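Local coordinates for protein ethylbenzene dehydrogenase alpha-subunit (Aromatoleum aromaticum, PDB 2IVF) that belongs to the molybdopterin oxidoreductase family and holds a molybdenum atom and an iron/sulfur cluster, at residues D330-L343 with A388-F402. Numbering follows the deposited sequence.
Sequences DLPLLVRMDTGKFL and ARLKNGKTIQVRTVF
Strand 334-336 pairs antiparallel with strand 395-400, the middle strand of a small three-stranded sheet completed by strand 385-389, centred about 37 Å from the centre of the chain within the molybdopterin oxidoreductase family region. Val335 N donates to Arg399 O (2.8 Å) and Arg399 N to Val335 O (3.0 Å); Met337 N extends the pairing to Gln397 O. Where strand 395-400 runs into helix 401-408, Val401 N and Phe402 N donate to Leu333 O and Leu331 O, tying the helix start to the type I turn Asp330-Leu333. Thr400, the N-cap of helix 401-408, turns OG1 to Glu403 N and Leu382 O. Val401 CG2 sits 3.7 Å from Val335 CG2 and equally close to Phe342 CE1, while Leu331 CD1 meets the Phe402 ring at its edge. At the other end Arg336, bent at chi3 (52°), turns its guanidinium side-on to Asp338: Arg336 NE bonds Asp338 OD1, and Arg336 NH2 bonds Asp338 OD2 at 2.8 Å. Leu390 CD1 lies over one face of this group and Thr339 CG2 over the opposite one, both toward its rim, with Ile396 CD1 3.4 Å from Arg336 NE. Met337, bent at chi2 and chi3, lays SD over the rim of one face of the Arg399 guanidinium. Leu343 reaches Ala388 CB through CD2 and Leu390 CD2 through CD1.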
ATOM      1  N   ASP A 330     -18.392  33.896  11.067  1.00 19.15           N
ATOM      2  CA  ASP A 330     -18.289  35.315  10.863  1.00 20.22           C
ATOM      3  C   ASP A 330     -19.295  35.796   9.833  1.00 20.43           C
ATOM      4  O   ASP A 330     -19.344  36.982   9.562  1.00 19.50           O
ATOM      5  CB  ASP A 330     -16.859  35.731  10.499  1.00 20.08           C
ATOM      6  CG  ASP A 330     -16.397  35.227   9.143  1.00 21.26           C
ATOM      7  OD1 ASP A 330     -16.971  34.231   8.631  1.00 21.61           O
ATOM      8  OD2 ASP A 330     -15.434  35.841   8.596  1.00 18.03           O
ATOM      9  N   LEU A 331     -20.119  34.895   9.286  1.00 20.01           N
ATOM     10  CA  LEU A 331     -21.057  35.304   8.245  1.00 21.22           C
ATOM     11  C   LEU A 331     -21.981  36.465   8.656  1.00 21.26           C
ATOM     12  O   LEU A 331     -22.306  37.304   7.835  1.00 21.24           O
ATOM     13  CB  LEU A 331     -21.858  34.109   7.672  1.00 21.32           C
ATOM     14  CG  LEU A 331     -21.106  32.966   6.975  1.00 24.34           C
ATOM     15  CD1 LEU A 331     -22.099  32.215   6.080  1.00 27.31           C
ATOM     16  CD2 LEU A 331     -19.906  33.404   6.206  1.00 26.89           C
ATOM     17  N   PRO A 332     -22.449  36.511   9.919  1.00 21.93           N
ATOM     18  CA  PRO A 332     -23.213  37.709  10.312  1.00 20.80           C
ATOM     19  C   PRO A 332     -22.402  38.918  10.799  1.00 20.15           C
ATOM     20  O   PRO A 332     -23.002  39.909  11.168  1.00 20.41           O
ATOM     21  CB  PRO A 332     -24.072  37.188  11.467  1.00 21.38           C
ATOM     22  CG  PRO A 332     -23.215  36.189  12.097  1.00 20.99           C
ATOM     23  CD  PRO A 332     -22.490  35.479  10.982  1.00 21.74           C
ATOM     24  N   LEU A 333     -21.072  38.858  10.822  1.00 19.99           N
ATOM     25  CA  LEU A 333     -20.318  39.996  11.348  1.00 19.86           C
ATOM     26  C   LEU A 333     -20.253  41.066  10.279  1.00 20.18           C
ATOM     27  O   LEU A 333     -20.171  40.759   9.082  1.00 19.84           O
ATOM     28  CB  LEU A 333     -18.916  39.613  11.799  1.00 20.12           C
ATOM     29  CG  LEU A 333     -18.845  38.691  13.024  1.00 20.67           C
ATOM     30  CD1 LEU A 333     -17.409  38.341  13.351  1.00 19.17           C
ATOM     31  CD2 LEU A 333     -19.514  39.318  14.271  1.00 17.57           C
ATOM     32  N   LEU A 334     -20.280  42.308  10.734  1.00 20.04           N
ATOM     33  CA  LEU A 334     -20.330  43.455   9.843  1.00 21.10           C
ATOM     34  C   LEU A 334     -18.955  43.910   9.385  1.00 21.70           C
ATOM     35  O   LEU A 334     -17.985  43.947  10.157  1.00 22.38           O
ATOM     36  CB  LEU A 334     -21.035  44.594  10.522  1.00 21.01           C
ATOM     37  CG  LEU A 334     -22.512  44.408  10.864  1.00 22.20           C
ATOM     38  CD1 LEU A 334     -22.949  45.641  11.709  1.00 18.06           C
ATOM     39  CD2 LEU A 334     -23.359  44.290   9.593  1.00 23.33           C
ATOM     40  N   VAL A 335     -18.915  44.264   8.106  1.00 21.86           N
ATOM     41  CA  VAL A 335     -17.735  44.680   7.416  1.00 21.82           C
ATOM     42  C   VAL A 335     -18.034  46.046   6.835  1.00 22.04           C
ATOM     43  O   VAL A 335     -19.151  46.319   6.399  1.00 22.25           O
ATOM     44  CB  VAL A 335     -17.350  43.654   6.312  1.00 21.69           C
ATOM     45  CG1 VAL A 335     -16.116  44.112   5.586  1.00 22.26           C
ATOM     46  CG2 VAL A 335     -17.105  42.304   6.923  1.00 19.51           C
ATOM     47  N   ARG A 336     -17.039  46.916   6.899  1.00 22.53           N
ATOM     48  CA  ARG A 336     -17.125  48.279   6.431  1.00 22.85           C
ATOM     49  C   ARG A 336     -16.993  48.266   4.920  1.00 23.33           C
ATOM     50  O   ARG A 336     -16.104  47.600   4.378  1.00 23.95           O
ATOM     51  CB  ARG A 336     -15.989  49.107   7.042  1.00 22.60           C
ATOM     52  CG  ARG A 336     -16.069  49.276   8.560  1.00 22.98           C
ATOM     53  CD  ARG A 336     -14.907  50.074   9.134  1.00 22.42           C
ATOM     54  NE  ARG A 336     -14.707  51.348   8.460  1.00 24.97           N
ATOM     55  CZ  ARG A 336     -13.919  52.329   8.906  1.00 23.07           C
ATOM     56  NH1 ARG A 336     -13.253  52.219  10.043  1.00 23.07           N
ATOM     57  NH2 ARG A 336     -13.786  53.423   8.193  1.00 22.41           N
ATOM     58  N   MET A 337     -17.879  48.976   4.236  1.00 24.50           N
ATOM     59  CA  MET A 337     -17.832  49.044   2.772  1.00 25.49           C
ATOM     60  C   MET A 337     -16.770  50.013   2.252  1.00 26.41           C
ATOM     61  O   MET A 337     -16.450  49.995   1.062  1.00 27.84           O
ATOM     62  CB  MET A 337     -19.202  49.401   2.203  1.00 26.05           C
ATOM     63  CG  MET A 337     -20.234  48.295   2.374  1.00 28.17           C
ATOM     64  SD  MET A 337     -19.797  46.856   1.429  1.00 36.10           S
ATOM     65  CE  MET A 337     -18.825  45.882   2.590  1.00 35.87           C
ATOM     66  N   ASP A 338     -16.214  50.841   3.128  1.00 26.14           N
ATOM     67  CA  ASP A 338     -15.120  51.716   2.730  1.00 26.09           C
ATOM     68  C   ASP A 338     -13.720  51.075   2.830  1.00 26.46           C
ATOM     69  O   ASP A 338     -12.905  51.260   1.920  1.00 27.85           O
ATOM     70  CB  ASP A 338     -15.189  53.035   3.499  1.00 25.96           C
ATOM     71  CG  ASP A 338     -15.055  52.871   5.005  1.00 26.32           C
ATOM     72  OD1 ASP A 338     -15.166  51.745   5.518  1.00 28.07           O
ATOM     73  OD2 ASP A 338     -14.835  53.897   5.684  1.00 25.75           O
ATOM     74  N   THR A 339     -13.422  50.356   3.913  1.00 25.45           N
ATOM     75  CA  THR A 339     -12.074  49.792   4.112  1.00 24.77           C
ATOM     76  C   THR A 339     -12.016  48.279   3.840  1.00 24.61           C
ATOM     77  O   THR A 339     -10.943  47.722   3.594  1.00 24.12           O
ATOM     78  CB  THR A 339     -11.542  50.015   5.547  1.00 24.48           C
ATOM     79  OG1 THR A 339     -12.352  49.298   6.488  1.00 22.46           O
ATOM     80  CG2 THR A 339     -11.507  51.505   5.916  1.00 24.34           C
ATOM     81  N   GLY A 340     -13.170  47.616   3.869  1.00 24.14           N
ATOM     82  CA  GLY A 340     -13.231  46.183   3.684  1.00 24.35           C
ATOM     83  C   GLY A 340     -12.892  45.404   4.944  1.00 23.75           C
ATOM     84  O   GLY A 340     -12.709  44.197   4.918  1.00 22.94           O
ATOM     85  N   LYS A 341     -12.820  46.107   6.056  1.00 23.85           N
ATOM     86  CA  LYS A 341     -12.386  45.488   7.292  1.00 24.19           C
ATOM     87  C   LYS A 341     -13.565  45.371   8.238  1.00 23.20           C
ATOM     88  O   LYS A 341     -14.506  46.176   8.183  1.00 21.78           O
ATOM     89  CB  LYS A 341     -11.209  46.304   7.881  1.00 24.53           C
ATOM     90  CG  LYS A 341      -9.850  45.814   7.299  1.00 25.27           C
ATOM     91  CD  LYS A 341      -8.810  46.879   7.237  1.00 26.50           C
ATOM     92  CE  LYS A 341      -7.610  46.463   6.369  1.00 26.20           C
ATOM     93  NZ  LYS A 341      -7.060  45.104   6.662  1.00 26.52           N
ATOM     94  N   PHE A 342     -13.537  44.350   9.084  1.00 22.91           N
ATOM     95  CA  PHE A 342     -14.601  44.181  10.070  1.00 22.87           C
ATOM     96  C   PHE A 342     -14.826  45.504  10.820  1.00 22.94           C
ATOM     97  O   PHE A 342     -13.863  46.209  11.197  1.00 21.60           O
ATOM     98  CB  PHE A 342     -14.283  43.075  11.072  1.00 23.44           C
ATOM     99  CG  PHE A 342     -14.345  41.677  10.504  1.00 22.56           C
ATOM    100  CD1 PHE A 342     -15.562  41.061  10.248  1.00 22.53           C
ATOM    101  CD2 PHE A 342     -13.171  40.967  10.264  1.00 22.68           C
ATOM    102  CE1 PHE A 342     -15.619  39.764   9.734  1.00 22.89           C
ATOM    103  CE2 PHE A 342     -13.197  39.695   9.766  1.00 22.87           C
ATOM    104  CZ  PHE A 342     -14.438  39.067   9.493  1.00 23.93           C
ATOM    105  N   LEU A 343     -16.100  45.844  11.008  1.00 22.28           N
ATOM    106  CA  LEU A 343     -16.471  46.971  11.852  1.00 22.45           C
ATOM    107  C   LEU A 343     -16.057  46.655  13.280  1.00 22.67           C
ATOM    108  O   LEU A 343     -16.458  45.609  13.810  1.00 22.88           O
ATOM    109  CB  LEU A 343     -17.976  47.196  11.801  1.00 22.55           C
ATOM    110  CG  LEU A 343     -18.508  48.352  12.639  1.00 21.75           C
ATOM    111  CD1 LEU A 343     -17.855  49.634  12.177  1.00 22.26           C
ATOM    112  CD2 LEU A 343     -20.034  48.396  12.532  1.00 22.21           C
ATOM    113  N   ALA A 388     -23.650  52.439   9.823  1.00 35.76           N
ATOM    114  CA  ALA A 388     -23.142  52.653  11.171  1.00 35.27           C
ATOM    115  C   ALA A 388     -22.485  54.034  11.239  1.00 34.80           C
ATOM    116  O   ALA A 388     -21.794  54.429  10.303  1.00 34.21           O
ATOM    117  CB  ALA A 388     -22.141  51.572  11.520  1.00 34.68           C
ATOM    118  N   ARG A 389     -22.721  54.766  12.328  1.00 34.89           N
ATOM    119  CA  ARG A 389     -21.991  56.001  12.610  1.00 34.92           C
ATOM    120  C   ARG A 389     -20.710  55.685  13.351  1.00 34.10           C
ATOM    121  O   ARG A 389     -20.738  55.069  14.410  1.00 33.95           O
ATOM    122  CB  ARG A 389     -22.815  56.963  13.475  1.00 35.36           C
ATOM    123  CG  ARG A 389     -23.630  57.931  12.681  1.00 37.04           C
ATOM    124  CD  ARG A 389     -24.620  58.730  13.549  1.00 37.16           C
ATOM    125  NE  ARG A 389     -25.723  59.235  12.730  1.00 38.91           N
ATOM    126  CZ  ARG A 389     -26.820  59.840  13.194  1.00 40.97           C
ATOM    127  NH1 ARG A 389     -26.990  60.029  14.502  1.00 42.56           N
ATOM    128  NH2 ARG A 389     -27.757  60.275  12.342  1.00 41.45           N
ATOM    129  N   LEU A 390     -19.588  56.143  12.818  1.00 33.51           N
ATOM    130  CA  LEU A 390     -18.311  55.939  13.475  1.00 33.65           C
ATOM    131  C   LEU A 390     -18.078  56.969  14.592  1.00 33.48           C
ATOM    132  O   LEU A 390     -18.873  57.901  14.788  1.00 32.65           O
ATOM    133  CB  LEU A 390     -17.188  55.961  12.433  1.00 33.72           C
ATOM    134  CG  LEU A 390     -17.367  54.923  11.317  1.00 34.21           C
ATOM    135  CD1 LEU A 390     -16.147  54.856  10.422  1.00 34.56           C
ATOM    136  CD2 LEU A 390     -17.656  53.528  11.898  1.00 35.78           C
ATOM    137  N   LYS A 391     -16.991  56.781  15.337  1.00 33.29           N
ATOM    138  CA  LYS A 391     -16.638  57.684  16.418  1.00 33.33           C
ATOM    139  C   LYS A 391     -16.276  59.071  15.868  1.00 33.62           C
ATOM    140  O   LYS A 391     -16.300  60.061  16.595  1.00 33.44           O
ATOM    141  CB  LYS A 391     -15.513  57.107  17.300  1.00 33.11           C
ATOM    142  CG  LYS A 391     -14.172  56.850  16.616  1.00 32.43           C
ATOM    143  CD  LYS A 391     -13.033  56.827  17.635  1.00 32.63           C
ATOM    144  CE  LYS A 391     -11.804  56.033  17.167  1.00 33.11           C
ATOM    145  NZ  LYS A 391     -11.710  55.779  15.698  1.00 33.72           N
ATOM    146  N   ASN A 392     -15.966  59.114  14.574  1.00 33.94           N
ATOM    147  CA  ASN A 392     -15.786  60.363  13.833  1.00 34.31           C
ATOM    148  C   ASN A 392     -17.083  61.169  13.617  1.00 34.25           C
ATOM    149  O   ASN A 392     -17.027  62.324  13.204  1.00 34.07           O
ATOM    150  CB  ASN A 392     -15.160  60.054  12.457  1.00 34.78           C
ATOM    151  CG  ASN A 392     -13.659  60.283  12.431  1.00 35.99           C
ATOM    152  OD1 ASN A 392     -13.172  61.361  12.810  1.00 37.66           O
ATOM    153  ND2 ASN A 392     -12.918  59.282  11.974  1.00 35.83           N
ATOM    154  N   GLY A 393     -18.240  60.539  13.846  1.00 34.16           N
ATOM    155  CA  GLY A 393     -19.536  61.107  13.462  1.00 33.77           C
ATOM    156  C   GLY A 393     -19.917  60.792  12.024  1.00 33.57           C
ATOM    157  O   GLY A 393     -21.045  61.046  11.617  1.00 33.45           O
ATOM    158  N   LYS A 394     -18.982  60.224  11.263  1.00 33.89           N
ATOM    159  CA  LYS A 394     -19.208  59.832   9.865  1.00 33.54           C
ATOM    160  C   LYS A 394     -20.016  58.554   9.800  1.00 32.53           C
ATOM    161  O   LYS A 394     -19.776  57.625  10.563  1.00 32.23           O
ATOM    162  CB  LYS A 394     -17.865  59.604   9.157  1.00 34.17           C
ATOM    163  CG  LYS A 394     -17.885  59.787   7.632  1.00 35.18           C
ATOM    164  CD  LYS A 394     -16.658  60.622   7.133  1.00 35.86           C
ATOM    165  CE  LYS A 394     -15.340  59.803   7.114  1.00 37.76           C
ATOM    166  NZ  LYS A 394     -14.199  60.536   6.433  1.00 37.65           N
ATOM    167  N   THR A 395     -20.972  58.508   8.882  1.00 31.55           N
ATOM    168  CA  THR A 395     -21.771  57.302   8.662  1.00 30.97           C
ATOM    169  C   THR A 395     -21.272  56.571   7.418  1.00 30.08           C
ATOM    170  O   THR A 395     -21.002  57.191   6.389  1.00 30.02           O
ATOM    171  CB  THR A 395     -23.280  57.643   8.501  1.00 31.01           C
ATOM    172  OG1 THR A 395     -23.721  58.345   9.660  1.00 30.79           O
ATOM    173  CG2 THR A 395     -24.141  56.371   8.336  1.00 31.18           C
ATOM    174  N   ILE A 396     -21.149  55.255   7.523  1.00 29.20           N
ATOM    175  CA  ILE A 396     -20.728  54.443   6.400  1.00 28.70           C
ATOM    176  C   ILE A 396     -21.696  53.297   6.233  1.00 28.10           C
ATOM    177  O   ILE A 396     -22.443  52.962   7.153  1.00 27.13           O
ATOM    178  CB  ILE A 396     -19.309  53.888   6.596  1.00 28.95           C
ATOM    179  CG1 ILE A 396     -19.202  53.137   7.940  1.00 28.60           C
ATOM    180  CG2 ILE A 396     -18.297  55.043   6.505  1.00 28.18           C
ATOM    181  CD1 ILE A 396     -17.904  52.428   8.153  1.00 28.32           C
ATOM    182  N   GLN A 397     -21.678  52.716   5.038  1.00 27.66           N
ATOM    183  CA  GLN A 397     -22.404  51.505   4.750  1.00 27.92           C
ATOM    184  C   GLN A 397     -21.597  50.341   5.324  1.00 27.05           C
ATOM    185  O   GLN A 397     -20.368  50.319   5.204  1.00 26.56           O
ATOM    186  CB  GLN A 397     -22.524  51.280   3.234  1.00 27.93           C
ATOM    187  CG  GLN A 397     -23.680  51.980   2.504  1.00 30.01           C
ATOM    188  CD  GLN A 397     -24.004  51.257   1.191  1.00 30.14           C
ATOM    189  OE1 GLN A 397     -23.863  50.024   1.092  1.00 37.02           O
ATOM    190  NE2 GLN A 397     -24.426  52.003   0.190  1.00 34.28           N
ATOM    191  N   VAL A 398     -22.292  49.393   5.936  1.00 26.61           N
ATOM    192  CA  VAL A 398     -21.689  48.161   6.400  1.00 25.78           C
ATOM    193  C   VAL A 398     -22.607  47.043   5.966  1.00 25.78           C
ATOM    194  O   VAL A 398     -23.815  47.261   5.806  1.00 25.92           O
ATOM    195  CB  VAL A 398     -21.491  48.138   7.924  1.00 25.45           C
ATOM    196  CG1 VAL A 398     -20.574  49.299   8.363  1.00 25.11           C
ATOM    197  CG2 VAL A 398     -22.833  48.188   8.655  1.00 25.46           C
ATOM    198  N   ARG A 399     -22.035  45.863   5.748  1.00 25.10           N
ATOM    199  CA  ARG A 399     -22.818  44.700   5.424  1.00 25.20           C
ATOM    200  C   ARG A 399     -22.159  43.498   6.044  1.00 23.60           C
ATOM    201  O   ARG A 399     -20.988  43.530   6.365  1.00 23.05           O
ATOM    202  CB  ARG A 399     -22.955  44.542   3.912  1.00 25.47           C
ATOM    203  CG  ARG A 399     -21.712  44.038   3.210  1.00 27.25           C
ATOM    204  CD  ARG A 399     -21.910  43.984   1.703  1.00 28.58           C
ATOM    205  NE  ARG A 399     -20.688  43.582   0.994  1.00 30.66           N
ATOM    206  CZ  ARG A 399     -20.507  43.683  -0.326  1.00 33.22           C
ATOM    207  NH1 ARG A 399     -21.460  44.147  -1.126  1.00 35.24           N
ATOM    208  NH2 ARG A 399     -19.359  43.312  -0.857  1.00 36.00           N
ATOM    209  N   THR A 400     -22.919  42.429   6.182  1.00 22.52           N
ATOM    210  CA  THR A 400     -22.411  41.216   6.756  1.00 21.42           C
ATOM    211  C   THR A 400     -21.476  40.544   5.761  1.00 21.94           C
ATOM    212  O   THR A 400     -21.584  40.767   4.551  1.00 21.31           O
ATOM    213  CB  THR A 400     -23.563  40.242   7.078  1.00 21.54           C
ATOM    214  OG1 THR A 400     -24.233  39.861   5.877  1.00 19.32           O
ATOM    215  CG2 THR A 400     -24.558  40.873   8.047  1.00 20.03           C
ATOM    216  N   VAL A 401     -20.568  39.711   6.273  1.00 21.39           N
ATOM    217  CA  VAL A 401     -19.768  38.891   5.426  1.00 21.73           C
ATOM    218  C   VAL A 401     -20.678  38.114   4.487  1.00 22.83           C
ATOM    219  O   VAL A 401     -20.398  38.023   3.292  1.00 22.33           O
ATOM    220  CB  VAL A 401     -18.928  37.898   6.225  1.00 21.29           C
ATOM    221  CG1 VAL A 401     -18.299  36.851   5.285  1.00 18.99           C
ATOM    222  CG2 VAL A 401     -17.866  38.664   7.051  1.00 19.33           C
ATOM    223  N   PHE A 402     -21.756  37.565   5.044  1.00 22.89           N
ATOM    224  CA  PHE A 402     -22.760  36.831   4.262  1.00 23.74           C
ATOM    225  C   PHE A 402     -23.263  37.596   3.029  1.00 23.97           C
ATOM    226  O   PHE A 402     -23.422  37.001   1.945  1.00 23.27           O
ATOM    227  CB  PHE A 402     -23.960  36.466   5.146  1.00 23.60           C
ATOM    228  CG  PHE A 402     -24.950  35.550   4.476  1.00 24.06           C
ATOM    229  CD1 PHE A 402     -24.771  34.184   4.516  1.00 25.70           C
ATOM    230  CD2 PHE A 402     -26.053  36.065   3.802  1.00 26.09           C
ATOM    231  CE1 PHE A 402     -25.680  33.321   3.920  1.00 26.47           C
ATOM    232  CE2 PHE A 402     -26.967  35.195   3.197  1.00 25.82           C
ATOM    233  CZ  PHE A 402     -26.778  33.843   3.266  1.00 25.61           C
TER